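Local coordinates for protein glypican-1 (Homo sapiens, PDB 4YWT) that carries heparan sulfate chains at the cell surface, through which it binds alpha-4(V) collagen and takes part in Schwann cell myelination, at residues Phe106-Gln111 and Tyr150-Ala154; Leu147-Tyr151 and Phe216-Arg220. The protein carries 3 engineered substitutions. All blocks are in the same frame, centred on the assembly; numbering follows the deposited sequence.

Contact 1: Phe106-Gln111 and Tyr150-Ala154; sequences FDDHFQ and YYRGA. With NAG (2-acetamido-2-deoxy-beta-D-glucopyranose), chain E.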
loop_
_atom_site.group_PDB
_atom_site.type_symbol
_atom_site.label_atom_id
_atom_site.label_comp_id
_atom_site.label_asym_id
_atom_site.label_seq_id
_atom_site.Cartn_x
_atom_site.Cartn_y
_atom_site.Cartn_z
ATOM N N PHE A 106 9.672 7.011 0.567
ATOM C CA PHE A 106 10.049 6.950 -0.843
ATOM C C PHE A 106 9.903 8.291 -1.559
ATOM O O PHE A 106 10.796 8.694 -2.310
ATOM C CB PHE A 106 9.236 5.881 -1.572
ATOM C CG PHE A 106 9.818 4.503 -1.454
ATOM C CD1 PHE A 106 9.492 3.686 -0.382
ATOM C CD2 PHE A 106 10.702 4.029 -2.411
ATOM C CE1 PHE A 106 10.031 2.418 -0.270
ATOM C CE2 PHE A 106 11.246 2.762 -2.304
ATOM C CZ PHE A 106 10.909 1.955 -1.231
ATOM N N ASP A 107 8.786 8.980 -1.330
ATOM C CA ASP A 107 8.576 10.285 -1.956
ATOM C C ASP A 107 9.704 11.244 -1.567
ATOM O O ASP A 107 10.395 11.825 -2.431
ATOM C CB ASP A 107 7.217 10.861 -1.550
ATOM C CG ASP A 107 6.830 12.078 -2.369
ATOM O OD1 ASP A 107 7.050 12.060 -3.599
ATOM O OD2 ASP A 107 6.304 13.048 -1.786
ATOM N N ASP A 108 9.896 11.378 -0.256
ATOM C CA ASP A 108 10.935 12.241 0.290
ATOM C C ASP A 108 12.317 11.875 -0.230
ATOM O O ASP A 108 13.131 12.759 -0.488
ATOM C CB ASP A 108 10.933 12.189 1.820
ATOM C CG ASP A 108 9.828 13.027 2.433
ATOM O OD1 ASP A 108 8.906 13.435 1.695
ATOM O OD2 ASP A 108 9.882 13.278 3.657
ATOM N N HIS A 109 12.589 10.582 -0.388
ATOM C CA HIS A 109 13.922 10.172 -0.821
ATOM C C HIS A 109 14.155 10.418 -2.309
ATOM O O HIS A 109 15.267 10.750 -2.709
ATOM C CB HIS A 109 14.184 8.703 -0.506
ATOM C CG HIS A 109 15.559 8.254 -0.893
ATOM N ND1 HIS A 109 16.699 8.819 -0.362
ATOM C CD2 HIS A 109 15.981 7.314 -1.771
ATOM C CE1 HIS A 109 17.763 8.242 -0.891
ATOM N NE2 HIS A 109 17.355 7.323 -1.748
ATOM N N PHE A 110 13.126 10.241 -3.129
ATOM C CA PHE A 110 13.253 10.546 -4.552
ATOM C C PHE A 110 13.492 12.044 -4.732
ATOM O O PHE A 110 14.434 12.476 -5.437
ATOM C CB PHE A 110 12.006 10.093 -5.317
ATOM C CG PHE A 110 11.933 8.606 -5.528
ATOM C CD1 PHE A 110 13.062 7.889 -5.891
ATOM C CD2 PHE A 110 10.741 7.923 -5.348
ATOM C CE1 PHE A 110 13.001 6.521 -6.085
ATOM C CE2 PHE A 110 10.674 6.554 -5.534
ATOM C CZ PHE A 110 11.805 5.852 -5.903
ATOM N N GLN A 111 12.647 12.833 -4.068
ATOM C CA GLN A 111 12.794 14.284 -4.113
ATOM C C GLN A 111 14.175 14.722 -3.615
ATOM O O GLN A 111 14.796 15.616 -4.197
ATOM C CB GLN A 111 11.687 14.955 -3.300
ATOM C CG GLN A 111 10.329 14.919 -3.988
ATOM C CD GLN A 111 9.246 15.612 -3.189
ATOM O OE1 GLN A 111 8.197 15.034 -2.910
ATOM N NE2 GLN A 111 9.496 16.862 -2.816
ATOM N N TYR A 150 7.787 16.367 -13.808
ATOM C CA TYR A 150 7.583 15.055 -14.409
ATOM C C TYR A 150 7.405 13.976 -13.350
ATOM O O TYR A 150 6.592 13.067 -13.513
ATOM C CB TYR A 150 8.757 14.704 -15.324
ATOM C CG TYR A 150 8.576 13.410 -16.082
ATOM C CD1 TYR A 150 7.602 13.290 -17.063
ATOM C CD2 TYR A 150 9.385 12.313 -15.823
ATOM C CE1 TYR A 150 7.437 12.111 -17.759
ATOM C CE2 TYR A 150 9.226 11.128 -16.517
ATOM C CZ TYR A 150 8.249 11.035 -17.486
ATOM O OH TYR A 150 8.079 9.862 -18.184
ATOM N N TYR A 151 8.169 14.078 -12.267
ATOM C CA TYR A 151 8.042 13.133 -11.165
ATOM C C TYR A 151 6.717 13.319 -10.439
ATOM O O TYR A 151 6.065 12.343 -10.071
ATOM C CB TYR A 151 9.197 13.277 -10.169
ATOM C CG TYR A 151 8.939 12.562 -8.858
ATOM C CD1 TYR A 151 9.110 11.188 -8.749
ATOM C CD2 TYR A 151 8.514 13.260 -7.733
ATOM C CE1 TYR A 151 8.871 10.529 -7.558
ATOM C CE2 TYR A 151 8.270 12.609 -6.538
ATOM C CZ TYR A 151 8.450 11.244 -6.456
ATOM O OH TYR A 151 8.209 10.592 -5.269
ATOM N N ARG A 152 6.323 14.572 -10.230
ATOM C CA ARG A 152 5.110 14.857 -9.467
ATOM C C ARG A 152 3.840 14.453 -10.213
ATOM O O ARG A 152 2.750 14.456 -9.640
ATOM C CB ARG A 152 5.050 16.338 -9.091
ATOM C CG ARG A 152 6.071 16.741 -8.041
ATOM C CD ARG A 152 5.740 18.092 -7.431
ATOM N NE ARG A 152 6.782 18.546 -6.514
ATOM C CZ ARG A 152 7.531 19.625 -6.710
ATOM N NH1 ARG A 152 7.354 20.368 -7.794
ATOM N NH2 ARG A 152 8.457 19.964 -5.823
ATOM N N GLY A 153 3.981 14.105 -11.487
ATOM C CA GLY A 153 2.864 13.571 -12.244
ATOM C C GLY A 153 2.313 14.495 -13.311
ATOM O O GLY A 153 1.460 14.086 -14.099
ATOM N N ALA A 154 2.788 15.739 -13.332
ATOM C CA ALA A 154 2.392 16.690 -14.366
ATOM C C ALA A 154 2.698 16.080 -15.726
ATOM O O ALA A 154 3.724 15.420 -15.889
ATOM C CB ALA A 154 3.114 18.015 -14.190
HETATM C C1 NAG E . 13.235 19.698 -3.214
HETATM C C2 NAG E . 12.537 19.656 -1.843
HETATM C C3 NAG E . 11.176 20.353 -1.907
HETATM C C4 NAG E . 11.307 21.746 -2.504
HETATM C C5 NAG E . 11.982 21.651 -3.864
HETATM C C6 NAG E . 12.207 22.998 -4.512
HETATM C C7 NAG E . 13.073 17.765 -0.365
HETATM C C8 NAG E . 14.060 18.678 0.299
HETATM N N2 NAG E . 12.380 18.287 -1.383
HETATM O O3 NAG E . 10.634 20.440 -0.593
HETATM O O4 NAG E . 10.022 22.340 -2.651
HETATM O O5 NAG E . 13.273 21.048 -3.702
HETATM O O6 NAG E . 12.587 23.977 -3.555
HETATM O O7 NAG E . 12.913 16.604 -0.000
#
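A single tyrosine-carboxylate hydrogen bond, flanked by ring packing, joins D107 and F110 of the long helix 70-129 to Y151, in the last turn of helix 137-152, within the elongated all-helical glypican core. The nearest CA atoms, those of Q111 and Y151, are 8.6 Å apart, a distance that tyrosine's length spans. With CG anti to the backbone N (chi1 166°), the Y151 ring is carried out to helix 70-129, where OH donates to D107 OD1 at 2.5 Å. The oxygen uses its anti lone pair, and carboxylate and ring lie nearly coplanar, 16° apart, with OD1 at the ring edge. The F110 side chain runs roughly at right angles to that of Y151, the two rings being inclined obliquely, and F110 CB lies 3.9 Å from Y151 CE1. On the CE2 side, which D107 OD1 also approaches, the aliphatic CG of Q111 comes obliquely to 4.0 Å from Y151 CE2. The F110 ring also meets F303 edge-to-face. Q111 borders the glycan as well, its CB 3.9 Å from NAG O7. The bond gives the buried phenol an acceptor; the in-plane carboxylate probably favours one ring orientation, and the bond would be expected to favour the ionised form of D107.

Contact 2: Leu147-Tyr151 and Phe216-Arg220; sequences LRLYY and FVAAR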
loop_
_atom_site.group_PDB
_atom_site.type_symbol
_atom_site.label_atom_id
_atom_site.label_comp_id
_atom_site.label_asym_id
_atom_site.label_seq_id
_atom_site.Cartn_x
_atom_site.Cartn_y
_atom_site.Cartn_z
ATOM N N LEU A 147 12.161 17.927 -14.665
ATOM C CA LEU A 147 12.250 16.580 -14.109
ATOM C C LEU A 147 11.362 16.446 -12.878
ATOM O O LEU A 147 10.710 15.421 -12.669
ATOM C CB LEU A 147 13.696 16.240 -13.744
ATOM C CG LEU A 147 14.666 15.877 -14.868
ATOM C CD1 LEU A 147 16.063 15.677 -14.306
ATOM C CD2 LEU A 147 14.200 14.621 -15.574
ATOM N N ARG A 148 11.346 17.500 -12.069
ATOM C CA ARG A 148 10.575 17.532 -10.834
ATOM C C ARG A 148 9.076 17.469 -11.128
ATOM O O ARG A 148 8.349 16.648 -10.553
ATOM C CB ARG A 148 10.930 18.794 -10.043
ATOM C CG ARG A 148 10.571 18.760 -8.574
ATOM C CD ARG A 148 11.334 19.841 -7.822
ATOM N NE ARG A 148 12.760 19.536 -7.735
ATOM C CZ ARG A 148 13.733 20.396 -8.020
ATOM N NH1 ARG A 148 13.438 21.625 -8.423
ATOM N NH2 ARG A 148 15.002 20.026 -7.909
ATOM N N LEU A 149 8.623 18.333 -12.034
ATOM C CA LEU A 149 7.235 18.318 -12.491
ATOM C C LEU A 149 6.857 16.959 -13.068
ATOM O O LEU A 149 5.751 16.464 -12.848
ATOM C CB LEU A 149 7.003 19.404 -13.542
ATOM C CG LEU A 149 6.649 20.801 -13.035
ATOM C CD1 LEU A 149 6.749 21.813 -14.163
ATOM C CD2 LEU A 149 5.255 20.804 -12.432
ATOM N N TYR A 150 7.787 16.367 -13.808
ATOM C CA TYR A 150 7.583 15.055 -14.409
ATOM C C TYR A 150 7.405 13.976 -13.350
ATOM O O TYR A 150 6.592 13.067 -13.513
ATOM C CB TYR A 150 8.757 14.704 -15.324
ATOM C CG TYR A 150 8.576 13.410 -16.082
ATOM C CD1 TYR A 150 7.602 13.290 -17.063
ATOM C CD2 TYR A 150 9.385 12.313 -15.823
ATOM C CE1 TYR A 150 7.437 12.111 -17.759
ATOM C CE2 TYR A 150 9.226 11.128 -16.517
ATOM C CZ TYR A 150 8.249 11.035 -17.486
ATOM O OH TYR A 150 8.079 9.862 -18.184
ATOM N N TYR A 151 8.169 14.078 -12.267
ATOM C CA TYR A 151 8.042 13.133 -11.165
ATOM C C TYR A 151 6.717 13.319 -10.439
ATOM O O TYR A 151 6.065 12.343 -10.071
ATOM C CB TYR A 151 9.197 13.277 -10.169
ATOM C CG TYR A 151 8.939 12.562 -8.858
ATOM C CD1 TYR A 151 9.110 11.188 -8.749
ATOM C CD2 TYR A 151 8.514 13.260 -7.733
ATOM C CE1 TYR A 151 8.871 10.529 -7.558
ATOM C CE2 TYR A 151 8.270 12.609 -6.538
ATOM C CZ TYR A 151 8.450 11.244 -6.456
ATOM O OH TYR A 151 8.209 10.592 -5.269
ATOM N N PHE A 216 12.271 7.424 -13.746
ATOM C CA PHE A 216 11.375 8.429 -13.178
ATOM C C PHE A 216 9.910 7.982 -13.202
ATOM O O PHE A 216 9.174 8.195 -12.231
ATOM C CB PHE A 216 11.547 9.768 -13.897
ATOM C CG PHE A 216 12.682 10.594 -13.357
ATOM C CD1 PHE A 216 12.505 11.388 -12.236
ATOM C CD2 PHE A 216 13.931 10.563 -13.958
ATOM C CE1 PHE A 216 13.546 12.144 -11.728
ATOM C CE2 PHE A 216 14.977 11.316 -13.457
ATOM C CZ PHE A 216 14.784 12.108 -12.340
ATOM N N VAL A 217 9.490 7.343 -14.292
ATOM C CA VAL A 217 8.132 6.819 -14.351
ATOM C C VAL A 217 8.014 5.616 -13.415
ATOM O O VAL A 217 6.953 5.383 -12.829
ATOM C CB VAL A 217 7.705 6.432 -15.793
ATOM C CG1 VAL A 217 8.470 5.219 -16.296
ATOM C CG2 VAL A 217 6.205 6.175 -15.853
ATOM N N ALA A 218 9.109 4.869 -13.251
ATOM C CA ALA A 218 9.124 3.782 -12.276
ATOM C C ALA A 218 8.846 4.316 -10.870
ATOM O O ALA A 218 7.922 3.860 -10.184
ATOM C CB ALA A 218 10.453 3.049 -12.314
ATOM N N ALA A 219 9.645 5.297 -10.460
ATOM C CA ALA A 219 9.517 5.923 -9.147
ATOM C C ALA A 219 8.121 6.498 -8.922
ATOM O O ALA A 219 7.474 6.234 -7.891
ATOM C CB ALA A 219 10.563 7.015 -8.990
ATOM N N ARG A 220 7.664 7.286 -9.893
ATOM C CA ARG A 220 6.352 7.915 -9.811
ATOM C C ARG A 220 5.238 6.884 -9.664
ATOM O O ARG A 220 4.342 7.044 -8.834
ATOM C CB ARG A 220 6.089 8.778 -11.046
ATOM C CG ARG A 220 4.792 9.564 -10.967
ATOM C CD ARG A 220 4.094 9.616 -12.312
ATOM N NE ARG A 220 4.869 10.343 -13.310
ATOM C CZ ARG A 220 4.757 10.155 -14.621
ATOM N NH1 ARG A 220 3.905 9.255 -15.091
ATOM N NH2 ARG A 220 5.501 10.862 -15.460
#
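L147 reaches F216 with one branch: CD2 sits over a face of the phenylalanine ring, 4.3 Å from its centroid, in a CH-pi contact that a branched leucine end makes well. On the far side of the helix, R148 turns to helix 70-129 and forms a salt bridge with E118. Y150 meets one apolar and one cationic partner. Its CE2 edge packs 3.8 Å from F216 CB, while R220 lies over one ring face, with CZ 4.7 Å from the ring centroid in a cation-pi contact and the guanidinium plane steeply inclined to the ring. This is helix-helix packing inside an all-alpha core: helices 137-152 and 204-236 cross at -42°, their local axes 10.1 Å apart. The carbonyl of Y150, near the C-terminal end of its helix, is gripped side-on by R220, whose NE and NH2 both donate to Y150 O, at 3.2 and 3.1 Å. The arginine chain bends at chi2 and at chi3 (-65°), folding the guanidinium back so that this oxygen lies near its plane. At Y151, CB approaches F216 CD1 at 4.3 Å, and the ring edge at CE1 rests on the small methyl of A219, 4.2 Å away.

Overall arrangement
Contacts 1 and 2 lie with their centres about 6 Å apart and share Y150 and Y151, so the end of helix 137-152 joins helix 70-129 on one side of Y151 and helix 204-236 on another. Those two helices also meet directly: F110 CE2 of contact 1 comes within 3.5 Å of A219 CB of contact 2. G153, just past the helix, packs its CA 3.9 Å from R220 NE. The glycan lies beside contact 1, where Q111 and D108 are among the neighbours of the sugar attached to N115. In contact 2 the side chain of Y151 is about 9 Å from the bound NAG, between nearest atoms. Contact 2 is the more buried of the two.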